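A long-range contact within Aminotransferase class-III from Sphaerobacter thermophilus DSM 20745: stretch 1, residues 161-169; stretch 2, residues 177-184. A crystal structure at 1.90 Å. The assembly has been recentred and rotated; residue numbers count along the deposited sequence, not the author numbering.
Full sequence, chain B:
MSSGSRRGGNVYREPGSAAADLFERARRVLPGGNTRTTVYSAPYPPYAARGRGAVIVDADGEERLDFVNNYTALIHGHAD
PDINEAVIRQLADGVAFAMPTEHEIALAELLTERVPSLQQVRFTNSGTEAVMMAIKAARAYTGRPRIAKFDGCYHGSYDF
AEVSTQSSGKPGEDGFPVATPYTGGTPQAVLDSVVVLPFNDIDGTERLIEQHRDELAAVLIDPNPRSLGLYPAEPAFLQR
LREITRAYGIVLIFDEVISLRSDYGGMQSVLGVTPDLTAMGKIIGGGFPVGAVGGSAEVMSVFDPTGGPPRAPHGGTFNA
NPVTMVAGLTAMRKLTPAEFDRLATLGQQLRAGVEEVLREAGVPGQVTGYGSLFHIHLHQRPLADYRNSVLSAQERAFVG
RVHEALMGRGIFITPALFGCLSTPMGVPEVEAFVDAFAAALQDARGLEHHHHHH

Stretch 1 161-169: AEVSTQSSG
Stretch 2 (177-184) PVATPYTG

Ser164 anchors this contact, binding the second stretch through both backbone and side chain. Its N donates to Thr180 O at 2.8 Å, with an N-H...O angle of 151°, and its OG, in the m rotamer, donates to Val178 O at 2.7 Å. One residue thus engages two carbonyls that lie two positions apart on an extended segment with no regular secondary structure. The CA atoms of Ser164 and Thr180 are 4.7 Å apart, those of Val163 and Pro181 5.6 Å, so the register runs in opposite senses: one step forward in stretch 1 matches one step back in stretch 2.

A type II beta turn from Glu162 to Thr165 presents that serine. Val163 has phi/psi of -56/132 and Ser164 a left-handed 62/28; Thr165 N closes the turn on Glu162 O at 3.0 Å, and Thr165 OG1 (chi1 m) donates to the same Glu162 O at 2.6 Å. The rule to read here is that the left-handed position lets Ser164 N and OG reach two carbonyls, while the next residue, Thr165, covers a tyrosine ring.

Val178 O is shared further: Thr180 OG1 (chi1 -36°) donates to it at 3.2 Å, and water 2 donates to it at 2.8 Å while accepting from Ser168 N at 2.9 Å. Water 3 accepts from Val178 N at 3.1 Å and lies 2.9 Å from Ser168 OG, so two waters bridge Ser168 and Val178, where the stretches are wider apart.

Packing centres on Tyr182, chi1 t and chi2 56°, whose CA-to-CB bond points toward stretch 1. Thr165 CB sits over one ring face, 3.8 Å from the centroid of the Tyr182 ring and 14° off its normal, a CH-pi contact. Glu162 (p, t) brings OE1 to the ring edge, 3.5 Å from Tyr182 CD2. Finally, Val163 CG1 (chi1 t) meets Ala179 CB at 4.0 Å.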

ATOM      1  N   ALA B 161       6.862 -12.634   1.172  1.00 10.38           N
ATOM      2  CA  ALA B 161       8.063 -11.879   1.512  1.00  8.02           C
ATOM      3  C   ALA B 161       8.376 -11.897   3.003  1.00 11.75           C
ATOM      4  O   ALA B 161       9.526 -11.655   3.388  1.00 10.04           O
ATOM      5  CB  ALA B 161       7.917 -10.433   1.034  1.00  8.60           C
ATOM      6  N   GLU B 162       7.398 -12.197   3.853  1.00 10.27           N
ATOM      7  CA  GLU B 162       7.621 -12.116   5.285  1.00  9.57           C
ATOM      8  C   GLU B 162       7.980 -13.457   5.928  1.00 10.67           C
ATOM      9  O   GLU B 162       8.300 -13.477   7.128  1.00  9.81           O
ATOM     10  CB  GLU B 162       6.391 -11.507   5.966  1.00 11.30           C
ATOM     11  CG  GLU B 162       5.192 -12.411   5.966  1.00 12.34           C
ATOM     12  CD  GLU B 162       4.014 -11.825   6.712  1.00 14.18           C
ATOM     13  OE1 GLU B 162       4.096 -10.656   7.144  1.00 13.90           O
ATOM     14  OE2 GLU B 162       2.997 -12.533   6.858  1.00 12.32           O
ATOM     15  N   VAL B 163       7.987 -14.562   5.170  1.00  7.37           N
ATOM     16  CA  VAL B 163       8.368 -15.854   5.744  1.00  9.49           C
ATOM     17  C   VAL B 163       9.761 -15.745   6.356  1.00  7.96           C
ATOM     18  O   VAL B 163      10.674 -15.180   5.749  1.00  8.17           O
ATOM     19  CB  VAL B 163       8.306 -16.958   4.672  1.00  8.27           C
ATOM     20  CG1 VAL B 163       9.083 -18.198   5.126  1.00 11.75           C
ATOM     21  CG2 VAL B 163       6.869 -17.333   4.364  1.00  7.84           C
ATOM     22  N   SER B 164       9.916 -16.238   7.590  1.00  9.28           N
ATOM     23  CA  SER B 164      11.199 -16.221   8.300  1.00  9.76           C
ATOM     24  C   SER B 164      11.716 -14.802   8.553  1.00 10.92           C
ATOM     25  O   SER B 164      12.928 -14.589   8.642  1.00 12.12           O
ATOM     26  CB  SER B 164      12.268 -17.057   7.580  1.00  9.93           C
ATOM     27  OG  SER B 164      11.937 -18.434   7.599  1.00  8.36           O
ATOM     28  N   THR B 165      10.825 -13.809   8.673  1.00  9.65           N
ATOM     29  CA  THR B 165      11.286 -12.477   9.072  1.00 10.77           C
ATOM     30  C   THR B 165      11.998 -12.541  10.422  1.00  8.97           C
ATOM     31  O   THR B 165      13.017 -11.875  10.636  1.00  8.69           O
ATOM     32  CB  THR B 165      10.120 -11.491   9.144  1.00 10.56           C
ATOM     33  OG1 THR B 165       9.570 -11.286   7.841  1.00  8.26           O
ATOM     34  CG2 THR B 165      10.601 -10.151   9.701  1.00 10.88           C
ATOM     35  N   GLN B 166      11.482 -13.352  11.331  1.00  9.83           N
ATOM     36  CA  GLN B 166      12.192 -13.733  12.543  1.00 14.26           C
ATOM     37  C   GLN B 166      12.678 -15.165  12.356  1.00 14.52           C
ATOM     38  O   GLN B 166      11.867 -16.083  12.191  1.00 17.46           O
ATOM     39  CB  GLN B 166      11.292 -13.602  13.775  1.00 18.18           C
ATOM     40  CG  GLN B 166      11.735 -14.459  14.932  1.00 26.31           C
ATOM     41  CD  GLN B 166      11.305 -13.908  16.266  1.00 39.19           C
ATOM     42  OE1 GLN B 166      10.792 -12.789  16.352  1.00 49.41           O
ATOM     43  NE2 GLN B 166      11.509 -14.693  17.323  1.00 34.89           N
ATOM     44  N   SER B 167      13.994 -15.345  12.341  1.00  9.96           N
ATOM     45  CA  SER B 167      14.572 -16.677  12.213  1.00 13.19           C
ATOM     46  C   SER B 167      14.092 -17.578  13.354  1.00 13.31           C
ATOM     47  O   SER B 167      13.886 -17.129  14.487  1.00 13.61           O
ATOM     48  CB  SER B 167      16.100 -16.597  12.200  1.00 15.43           C
ATOM     49  OG  SER B 167      16.665 -17.873  11.971  1.00 13.17           O
ATOM     50  N   SER B 168      13.890 -18.864  13.033  1.00 11.98           N
ATOM     51  CA  SER B 168      13.730 -19.877  14.075  1.00 17.13           C
ATOM     52  C   SER B 168      14.884 -19.883  15.067  1.00 19.15           C
ATOM     53  O   SER B 168      14.699 -20.273  16.225  1.00 20.42           O
ATOM     54  CB  SER B 168      13.545 -21.257  13.439  1.00 17.61           C
ATOM     55  OG  SER B 168      14.788 -21.822  13.062  1.00 15.63           O
ATOM     56  N   GLY B 169      16.076 -19.470  14.647  1.00 19.27           N
ATOM     57  CA  GLY B 169      17.259 -19.503  15.501  1.00 19.56           C
ATOM     58  C   GLY B 169      18.226 -20.627  15.197  1.00 21.29           C
ATOM     59  O   GLY B 169      19.418 -20.476  15.453  1.00 26.87           O
ATOM     60  N   PRO B 177      18.557 -22.866   6.812  1.00 13.00           N
ATOM     61  CA  PRO B 177      17.554 -22.155   7.612  1.00 13.25           C
ATOM     62  C   PRO B 177      16.169 -22.762   7.422  1.00 13.00           C
ATOM     63  O   PRO B 177      15.892 -23.441   6.432  1.00 15.11           O
ATOM     64  CB  PRO B 177      17.623 -20.716   7.079  1.00 10.42           C
ATOM     65  CG  PRO B 177      18.983 -20.603   6.466  1.00  7.60           C
ATOM     66  CD  PRO B 177      19.235 -21.961   5.868  1.00 13.02           C
ATOM     67  N   VAL B 178      15.295 -22.513   8.409  1.00 13.06           N
ATOM     68  CA  VAL B 178      13.928 -23.033   8.452  1.00 16.84           C
ATOM     69  C   VAL B 178      12.961 -21.971   7.944  1.00 16.98           C
ATOM     70  O   VAL B 178      13.084 -20.789   8.296  1.00 14.26           O
ATOM     71  CB  VAL B 178      13.544 -23.462   9.887  1.00 12.44           C
ATOM     72  CG1 VAL B 178      12.050 -23.799   9.983  1.00 14.47           C
ATOM     73  CG2 VAL B 178      14.385 -24.639  10.353  1.00 14.71           C
ATOM     74  N   ALA B 179      11.970 -22.413   7.166  1.00 13.52           N
ATOM     75  CA  ALA B 179      10.912 -21.496   6.703  1.00 14.14           C
ATOM     76  C   ALA B 179       9.941 -21.420   7.880  1.00 14.43           C
ATOM     77  O   ALA B 179       9.240 -22.401   8.133  1.00 14.67           O
ATOM     78  CB  ALA B 179      10.247 -22.048   5.471  1.00 13.45           C
ATOM     79  N   THR B 180       9.920 -20.282   8.565  1.00 10.62           N
ATOM     80  CA  THR B 180       9.121 -20.155   9.805  1.00 14.30           C
ATOM     81  C   THR B 180       8.032 -19.101   9.628  1.00 15.04           C
ATOM     82  O   THR B 180       8.284 -18.070   8.983  1.00 11.54           O
ATOM     83  CB  THR B 180      10.015 -19.804  11.000  1.00 15.44           C
ATOM     84  OG1 THR B 180      11.266 -20.476  10.860  1.00 26.00           O
ATOM     85  CG2 THR B 180       9.397 -20.196  12.320  1.00 13.09           C
ATOM     86  N   PRO B 181       6.843 -19.304  10.216  1.00 10.45           N
ATOM     87  CA  PRO B 181       5.762 -18.324  10.069  1.00 13.84           C
ATOM     88  C   PRO B 181       6.058 -17.042  10.828  1.00 14.01           C
ATOM     89  O   PRO B 181       6.523 -17.060  11.969  1.00 14.32           O
ATOM     90  CB  PRO B 181       4.547 -19.042  10.662  1.00 12.65           C
ATOM     91  CG  PRO B 181       5.120 -19.997  11.632  1.00 16.72           C
ATOM     92  CD  PRO B 181       6.454 -20.433  11.077  1.00 17.05           C
ATOM     93  N   TYR B 182       5.731 -15.925  10.196  1.00  8.80           N
ATOM     94  CA  TYR B 182       5.789 -14.626  10.854  1.00 12.70           C
ATOM     95  C   TYR B 182       4.416 -14.149  11.307  1.00 12.33           C
ATOM     96  O   TYR B 182       4.330 -13.344  12.240  1.00 13.22           O
ATOM     97  CB  TYR B 182       6.416 -13.588   9.903  1.00 11.32           C
ATOM     98  CG  TYR B 182       6.665 -12.225  10.519  1.00 12.11           C
ATOM     99  CD1 TYR B 182       7.446 -12.090  11.662  1.00 11.79           C
ATOM    100  CD2 TYR B 182       6.135 -11.076   9.945  1.00 12.24           C
ATOM    101  CE1 TYR B 182       7.676 -10.850  12.228  1.00 17.14           C
ATOM    102  CE2 TYR B 182       6.354  -9.837  10.504  1.00 16.18           C
ATOM    103  CZ  TYR B 182       7.128  -9.733  11.648  1.00 14.75           C
ATOM    104  OH  TYR B 182       7.351  -8.505  12.212  1.00 19.71           O
ATOM    105  N   THR B 183       3.346 -14.634  10.682  1.00 13.24           N
ATOM    106  CA  THR B 183       1.984 -14.277  11.046  1.00 10.95           C
ATOM    107  C   THR B 183       1.222 -15.552  11.404  1.00 14.92           C
ATOM    108  O   THR B 183       1.565 -16.649  10.952  1.00 11.98           O
ATOM    109  CB  THR B 183       1.299 -13.509   9.900  1.00 11.10           C
ATOM    110  OG1 THR B 183       0.016 -13.012  10.319  1.00 13.04           O
ATOM    111  CG2 THR B 183       1.128 -14.405   8.681  1.00  9.58           C
ATOM    112  N   GLY B 184       0.201 -15.412  12.245  1.00 13.93           N
ATOM    113  CA  GLY B 184      -0.549 -16.580  12.680  1.00 13.59           C
ATOM    114  C   GLY B 184      -1.362 -17.186  11.544  1.00 13.03           C
ATOM    115  O   GLY B 184      -1.883 -16.484  10.676  1.00 11.57           O
TER
HETATM  116  O   HOH W   1       9.197 -15.384  11.096  1.00  9.84           O
HETATM  117  O   HOH W   2      14.565 -19.465  10.291  1.00 12.07           O
HETATM  118  O   HOH W   3      16.654 -21.233  10.917  1.00 15.26           O